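Local structure of hypothetical protein Atu1540 (Agrobacterium tumefaciens str. C58, 2HWJ) at residues 20-26 / 69-73; 51-57 / 83-89. The protein is of unknown function but belongs to the putative ParB-like nucleases, which suggests, without proving, an activity on nucleic acids. All coordinates share one frame; numbering follows the deposited sequence.

Interaction 1: residues 20-26 / 69-73; sequences TQIAVGF and HHLVL
Gln21 lies flat on the ring of His69, an amide–imidazole stack that illustrates how a loop and short strand can dock on the first turn of a helix. In what is probably a ParB-like fold, in keeping with the family, residues 20-26 run past the start of helix 69-77. At Gln21, CB starts the side chain toward the helix, and chi1 of 67° sets CG between the backbone N and carbonyl carbon. From there CG sits above the middle of the imidazole, 3.8 Å from the centroid of the His69 ring, in a CH-pi contact. CD comes next, 3.8 Å from His69 CG, and the amide plane is turned only 10° from the ring. The two branches then part. OE1 stays over the same face, near CD2 of His69, while NE2 reaches past the ring to donate to Ala23 O at 2.9 Å, a bond within residues 20-26 that fixes the rotation of the amide. A water accepts from Gln21 NE2 at 3.3 Å and lies as far from His70 NE2, bridging the segments. The backbone N of Thr20 meets the His69 ring at its edge, and both Thr20 OG1 and, weakly, His69 NE2 bond to Leu65 O. Val24 makes a like CH-pi contact on His70: CG1 rides over the centre of that ring, 11° off the normal, with Gly25 N at the ring's edge. CG1 of Val24 also touches His69 CB. Farther along the helix, Leu73 CD2 receives two apolar neighbours, Val24 CG2 at 3.7 Å and Phe26 CE2 at 3.8 Å.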
loop_
_atom_site.group_PDB
_atom_site.type_symbol
_atom_site.label_atom_id
_atom_site.label_comp_id
_atom_site.label_asym_id
_atom_site.label_seq_id
_atom_site.Cartn_x
_atom_site.Cartn_y
_atom_site.Cartn_z
ATOM N N THR A 20 -18.783 -0.519 -11.628
ATOM C CA THR A 20 -18.462 -1.422 -10.568
ATOM C C THR A 20 -18.922 -0.900 -9.242
ATOM O O THR A 20 -18.464 -1.330 -8.176
ATOM C CB THR A 20 -16.903 -1.867 -10.603
ATOM O OG1 THR A 20 -16.059 -0.748 -10.402
ATOM C CG2 THR A 20 -16.488 -2.597 -11.927
ATOM N N GLN A 21 -19.869 0.019 -9.269
ATOM C CA GLN A 21 -20.512 0.592 -8.046
ATOM C C GLN A 21 -21.938 0.994 -8.378
ATOM O O GLN A 21 -22.315 1.173 -9.549
ATOM C CB GLN A 21 -19.708 1.779 -7.485
ATOM C CG GLN A 21 -19.673 3.033 -8.348
ATOM C CD GLN A 21 -18.639 4.009 -7.882
ATOM O OE1 GLN A 21 -17.495 3.646 -7.817
ATOM N NE2 GLN A 21 -19.014 5.277 -7.604
ATOM N N ILE A 22 -22.755 1.141 -7.355
ATOM C CA ILE A 22 -24.174 1.339 -7.505
ATOM C C ILE A 22 -24.498 2.807 -7.556
ATOM O O ILE A 22 -25.436 3.197 -8.238
ATOM C CB ILE A 22 -24.878 0.633 -6.368
ATOM C CG1 ILE A 22 -24.678 -0.857 -6.564
ATOM C CG2 ILE A 22 -26.349 0.864 -6.429
ATOM C CD1 ILE A 22 -25.033 -1.647 -5.464
ATOM N N ALA A 23 -23.683 3.649 -6.900
ATOM C CA ALA A 23 -24.077 5.063 -6.706
ATOM C C ALA A 23 -22.977 6.051 -6.964
ATOM O O ALA A 23 -21.833 5.673 -6.953
ATOM C CB ALA A 23 -24.745 5.299 -5.348
ATOM N N VAL A 24 -23.359 7.294 -7.265
ATOM C CA VAL A 24 -22.454 8.429 -7.348
ATOM C C VAL A 24 -23.251 9.638 -6.875
ATOM O O VAL A 24 -24.473 9.555 -6.667
ATOM C CB VAL A 24 -22.022 8.725 -8.797
ATOM C CG1 VAL A 24 -21.068 7.683 -9.338
ATOM C CG2 VAL A 24 -23.291 8.848 -9.748
ATOM N N GLY A 25 -22.581 10.774 -6.719
ATOM C CA GLY A 25 -23.206 11.985 -6.230
ATOM C C GLY A 25 -23.503 12.787 -7.465
ATOM O O GLY A 25 -22.607 13.248 -8.151
ATOM N N PHE A 26 -24.781 12.954 -7.767
ATOM C CA PHE A 26 -25.179 13.573 -8.982
ATOM C C PHE A 26 -24.746 14.984 -8.957
ATOM O O PHE A 26 -24.495 15.536 -10.021
ATOM C CB PHE A 26 -26.674 13.508 -9.100
ATOM C CG PHE A 26 -27.157 12.238 -9.680
ATOM C CD1 PHE A 26 -28.465 12.130 -10.135
ATOM C CD2 PHE A 26 -26.295 11.118 -9.755
ATOM C CE1 PHE A 26 -28.903 10.923 -10.663
ATOM C CE2 PHE A 26 -26.717 9.902 -10.286
ATOM C CZ PHE A 26 -27.994 9.784 -10.745
ATOM N N HIS A 69 -16.285 6.885 -12.120
ATOM C CA HIS A 69 -17.750 6.888 -12.472
ATOM C C HIS A 69 -18.404 8.293 -12.648
ATOM O O HIS A 69 -19.253 8.478 -13.504
ATOM C CB HIS A 69 -18.531 6.010 -11.521
ATOM C CG HIS A 69 -18.118 4.567 -11.590
ATOM N ND1 HIS A 69 -18.973 3.555 -11.978
ATOM C CD2 HIS A 69 -16.929 3.968 -11.337
ATOM C CE1 HIS A 69 -18.333 2.396 -11.950
ATOM N NE2 HIS A 69 -17.090 2.622 -11.574
ATOM N N HIS A 70 -18.003 9.270 -11.849
ATOM C CA HIS A 70 -18.681 10.531 -11.887
ATOM C C HIS A 70 -18.435 11.064 -13.275
ATOM O O HIS A 70 -19.329 11.421 -14.003
ATOM C CB HIS A 70 -18.110 11.427 -10.785
ATOM C CG HIS A 70 -18.476 10.971 -9.401
ATOM N ND1 HIS A 70 -19.652 11.347 -8.773
ATOM C CD2 HIS A 70 -17.877 10.097 -8.561
ATOM C CE1 HIS A 70 -19.741 10.756 -7.594
ATOM N NE2 HIS A 70 -18.684 9.984 -7.445
ATOM N N LEU A 71 -17.201 10.961 -13.706
ATOM C CA LEU A 71 -16.765 11.572 -14.934
ATOM C C LEU A 71 -17.412 10.838 -16.034
ATOM O O LEU A 71 -17.952 11.468 -16.960
ATOM C CB LEU A 71 -15.268 11.459 -15.061
ATOM C CG LEU A 71 -14.896 11.975 -16.439
ATOM C CD1 LEU A 71 -15.261 13.445 -16.544
ATOM C CD2 LEU A 71 -13.450 11.724 -16.823
ATOM N N VAL A 72 -17.427 9.517 -15.951
ATOM C CA VAL A 72 -18.071 8.803 -17.051
ATOM C C VAL A 72 -19.593 9.054 -17.184
ATOM O O VAL A 72 -20.104 9.252 -18.324
ATOM C CB VAL A 72 -17.704 7.298 -17.112
ATOM C CG1 VAL A 72 -18.456 6.619 -18.195
ATOM C CG2 VAL A 72 -16.189 7.106 -17.372
ATOM N N LEU A 73 -20.326 9.121 -16.072
ATOM C CA LEU A 73 -21.730 9.505 -16.204
ATOM C C LEU A 73 -21.835 10.941 -16.754
ATOM O O LEU A 73 -22.703 11.241 -17.591
ATOM C CB LEU A 73 -22.434 9.341 -14.893
ATOM C CG LEU A 73 -23.936 9.584 -14.716
ATOM C CD1 LEU A 73 -24.769 8.712 -15.665
ATOM C CD2 LEU A 73 -24.343 9.371 -13.259
HETATM O O HOH W 1 -16.850 7.457 -6.489
#

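Interaction 2: residues 51-57 / 83-89; sequences HIVPVVA and VLTSEVA
Ile52 to Val55 pair in parallel with Leu84 to Glu87, the axes of the two short strands 4.3 Å apart at closest and crossing at -37°. This is the central parallel pair of a mixed four-stranded sheet, and it shows how a regular register can absorb one extra residue. Val53 bonds in both directions, N to Leu84 O and O to Ser86 N. Val55 follows suit, with a weak bond from its N to Ser86 O and a straight one, 173° at the hydrogen, from Val88 N to its O. Regular pairing would next bring Ala57 N to Val88 O, but Ala57 N donates instead to Ala89 O at 2.9 Å: a beta bulge at Val88, whose psi is near 5°. On one face, Ile52 CG2 packs 4.0 Å from Leu84 CB. Here the second subunit closes in, its Leu9 touching Leu84 and its Arg8 touching Ile52. The other face carries Val53, Thr85, Val55 and Glu87. Thr85 turns its two branches to different tasks: OG1 bonds to Ser10 OG on strand 9-13, while the methyl CG2 meets Val55 CG2 at 3.9 Å. Glu87, with CG anti to the backbone N and the chain extended beyond it, runs alongside the end of strand 52-57, which carries OE2 to 3.4 Å from Ala57 CB. Beyond the bulge, Val56 CG2 rests 3.9 Å from Ala89 CB.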
loop_
_atom_site.group_PDB
_atom_site.type_symbol
_atom_site.label_atom_id
_atom_site.label_comp_id
_atom_site.label_asym_id
_atom_site.label_seq_id
_atom_site.Cartn_x
_atom_site.Cartn_y
_atom_site.Cartn_z
ATOM N N HIS A 51 -9.762 12.179 -21.780
ATOM C CA HIS A 51 -9.679 11.400 -20.577
ATOM C C HIS A 51 -9.496 9.981 -20.978
ATOM O O HIS A 51 -9.991 9.546 -22.028
ATOM C CB HIS A 51 -10.955 11.552 -19.745
ATOM C CG HIS A 51 -11.354 12.973 -19.578
ATOM N ND1 HIS A 51 -12.256 13.595 -20.431
ATOM C CD2 HIS A 51 -10.878 13.943 -18.750
ATOM C CE1 HIS A 51 -12.379 14.866 -20.072
ATOM N NE2 HIS A 51 -11.538 15.106 -19.074
ATOM N N ILE A 52 -8.751 9.297 -20.121
ATOM C CA ILE A 52 -8.493 7.886 -20.197
ATOM C C ILE A 52 -9.006 7.386 -18.905
ATOM O O ILE A 52 -8.709 7.944 -17.883
ATOM C CB ILE A 52 -6.977 7.581 -20.124
ATOM C CG1 ILE A 52 -6.236 8.812 -20.532
ATOM C CG2 ILE A 52 -6.639 6.323 -20.947
ATOM C CD1 ILE A 52 -4.718 8.547 -21.099
ATOM N N VAL A 53 -9.578 6.222 -18.925
ATOM C CA VAL A 53 -10.219 5.729 -17.774
ATOM C C VAL A 53 -9.716 4.312 -17.613
ATOM O O VAL A 53 -9.524 3.624 -18.596
ATOM C CB VAL A 53 -11.679 5.954 -18.126
ATOM C CG1 VAL A 53 -12.535 4.735 -18.223
ATOM C CG2 VAL A 53 -12.203 7.185 -17.378
ATOM N N PRO A 54 -9.356 3.904 -16.398
ATOM C CA PRO A 54 -8.785 2.537 -16.240
ATOM C C PRO A 54 -9.878 1.497 -16.208
ATOM O O PRO A 54 -10.976 1.744 -15.753
ATOM C CB PRO A 54 -8.158 2.605 -14.856
ATOM C CG PRO A 54 -8.962 3.461 -14.106
ATOM C CD PRO A 54 -9.437 4.586 -15.098
ATOM N N VAL A 55 -9.581 0.293 -16.585
ATOM C CA VAL A 55 -10.634 -0.700 -16.847
ATOM C C VAL A 55 -10.051 -2.112 -16.643
ATOM O O VAL A 55 -8.849 -2.288 -16.618
ATOM C CB VAL A 55 -10.954 -0.488 -18.310
ATOM C CG1 VAL A 55 -10.880 -1.780 -19.140
ATOM C CG2 VAL A 55 -12.135 0.461 -18.524
ATOM N N VAL A 56 -10.878 -3.125 -16.474
ATOM C CA VAL A 56 -10.392 -4.471 -16.214
ATOM C C VAL A 56 -11.103 -5.325 -17.209
ATOM O O VAL A 56 -12.239 -5.119 -17.484
ATOM C CB VAL A 56 -10.792 -4.854 -14.737
ATOM C CG1 VAL A 56 -11.087 -6.310 -14.570
ATOM C CG2 VAL A 56 -9.709 -4.509 -13.796
ATOM N N ALA A 57 -10.496 -6.330 -17.758
ATOM C CA ALA A 57 -11.237 -7.105 -18.738
ATOM C C ALA A 57 -11.942 -8.204 -17.948
ATOM O O ALA A 57 -11.297 -8.910 -17.202
ATOM C CB ALA A 57 -10.321 -7.666 -19.854
ATOM N N VAL A 83 -14.941 6.666 -24.822
ATOM C CA VAL A 83 -13.922 7.187 -23.946
ATOM C C VAL A 83 -12.638 6.318 -24.099
ATOM O O VAL A 83 -12.744 5.121 -24.269
ATOM C CB VAL A 83 -14.418 7.241 -22.493
ATOM C CG1 VAL A 83 -14.700 5.811 -21.903
ATOM C CG2 VAL A 83 -13.382 7.914 -21.590
ATOM N N LEU A 84 -11.443 6.900 -24.042
ATOM C CA LEU A 84 -10.207 6.119 -24.031
ATOM C C LEU A 84 -10.089 5.387 -22.736
ATOM O O LEU A 84 -10.583 5.877 -21.682
ATOM C CB LEU A 84 -9.043 7.048 -24.083
ATOM C CG LEU A 84 -9.029 7.949 -25.315
ATOM C CD1 LEU A 84 -7.809 8.798 -25.287
ATOM C CD2 LEU A 84 -9.212 7.132 -26.631
ATOM N N THR A 85 -9.464 4.222 -22.781
ATOM C CA THR A 85 -9.398 3.347 -21.636
ATOM C C THR A 85 -8.008 2.693 -21.685
ATOM O O THR A 85 -7.347 2.676 -22.732
ATOM C CB THR A 85 -10.289 2.119 -21.832
ATOM O OG1 THR A 85 -9.953 1.506 -23.096
ATOM C CG2 THR A 85 -11.779 2.424 -21.833
ATOM N N SER A 86 -7.594 2.109 -20.556
ATOM C CA SER A 86 -6.379 1.385 -20.477
ATOM C C SER A 86 -6.707 0.206 -19.605
ATOM O O SER A 86 -7.159 0.377 -18.463
ATOM C CB SER A 86 -5.330 2.201 -19.779
ATOM O OG SER A 86 -4.124 1.471 -19.815
ATOM N N GLU A 87 -6.537 -0.980 -20.171
ATOM C CA GLU A 87 -6.770 -2.182 -19.476
ATOM C C GLU A 87 -5.612 -2.328 -18.502
ATOM O O GLU A 87 -4.461 -2.368 -18.924
ATOM C CB GLU A 87 -6.849 -3.329 -20.503
ATOM C CG GLU A 87 -6.995 -4.734 -19.940
ATOM C CD GLU A 87 -7.121 -5.848 -21.062
ATOM O OE1 GLU A 87 -6.180 -6.724 -21.203
ATOM O OE2 GLU A 87 -8.175 -5.869 -21.763
ATOM N N VAL A 88 -5.928 -2.415 -17.210
ATOM C CA VAL A 88 -4.945 -2.625 -16.160
ATOM C C VAL A 88 -4.987 -4.010 -15.497
ATOM O O VAL A 88 -4.284 -4.260 -14.508
ATOM C CB VAL A 88 -5.061 -1.599 -15.028
ATOM C CG1 VAL A 88 -4.832 -0.242 -15.570
ATOM C CG2 VAL A 88 -6.427 -1.706 -14.328
ATOM N N ALA A 89 -5.826 -4.901 -15.998
ATOM C CA ALA A 89 -5.856 -6.251 -15.486
ATOM C C ALA A 89 -6.809 -7.037 -16.310
ATOM O O ALA A 89 -7.761 -6.497 -16.888
ATOM C CB ALA A 89 -6.275 -6.270 -14.036
#

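Overall arrangement
Followed from the N terminus, the chain passes residues 20-26, runs through helix 26-37 and enters strand 52-57 before helix 69-77 returns to close interaction 1 across 42 intervening residues. Strand 82-90 comes next and closes interaction 2 across 25. Because the four segments alternate in sequence, the two closures cross. Interaction 1 fastens the helix to the segment around strand 23-24; interaction 2 joins the inner strands of the mixed sheet. Their centres are about 16 Å apart, yet helix 69-77 bridges them directly: Leu71 CD2 packs 3.7 Å from His51 CG, and Val72 CG2 lies 4.0 Å from Val53 CG2.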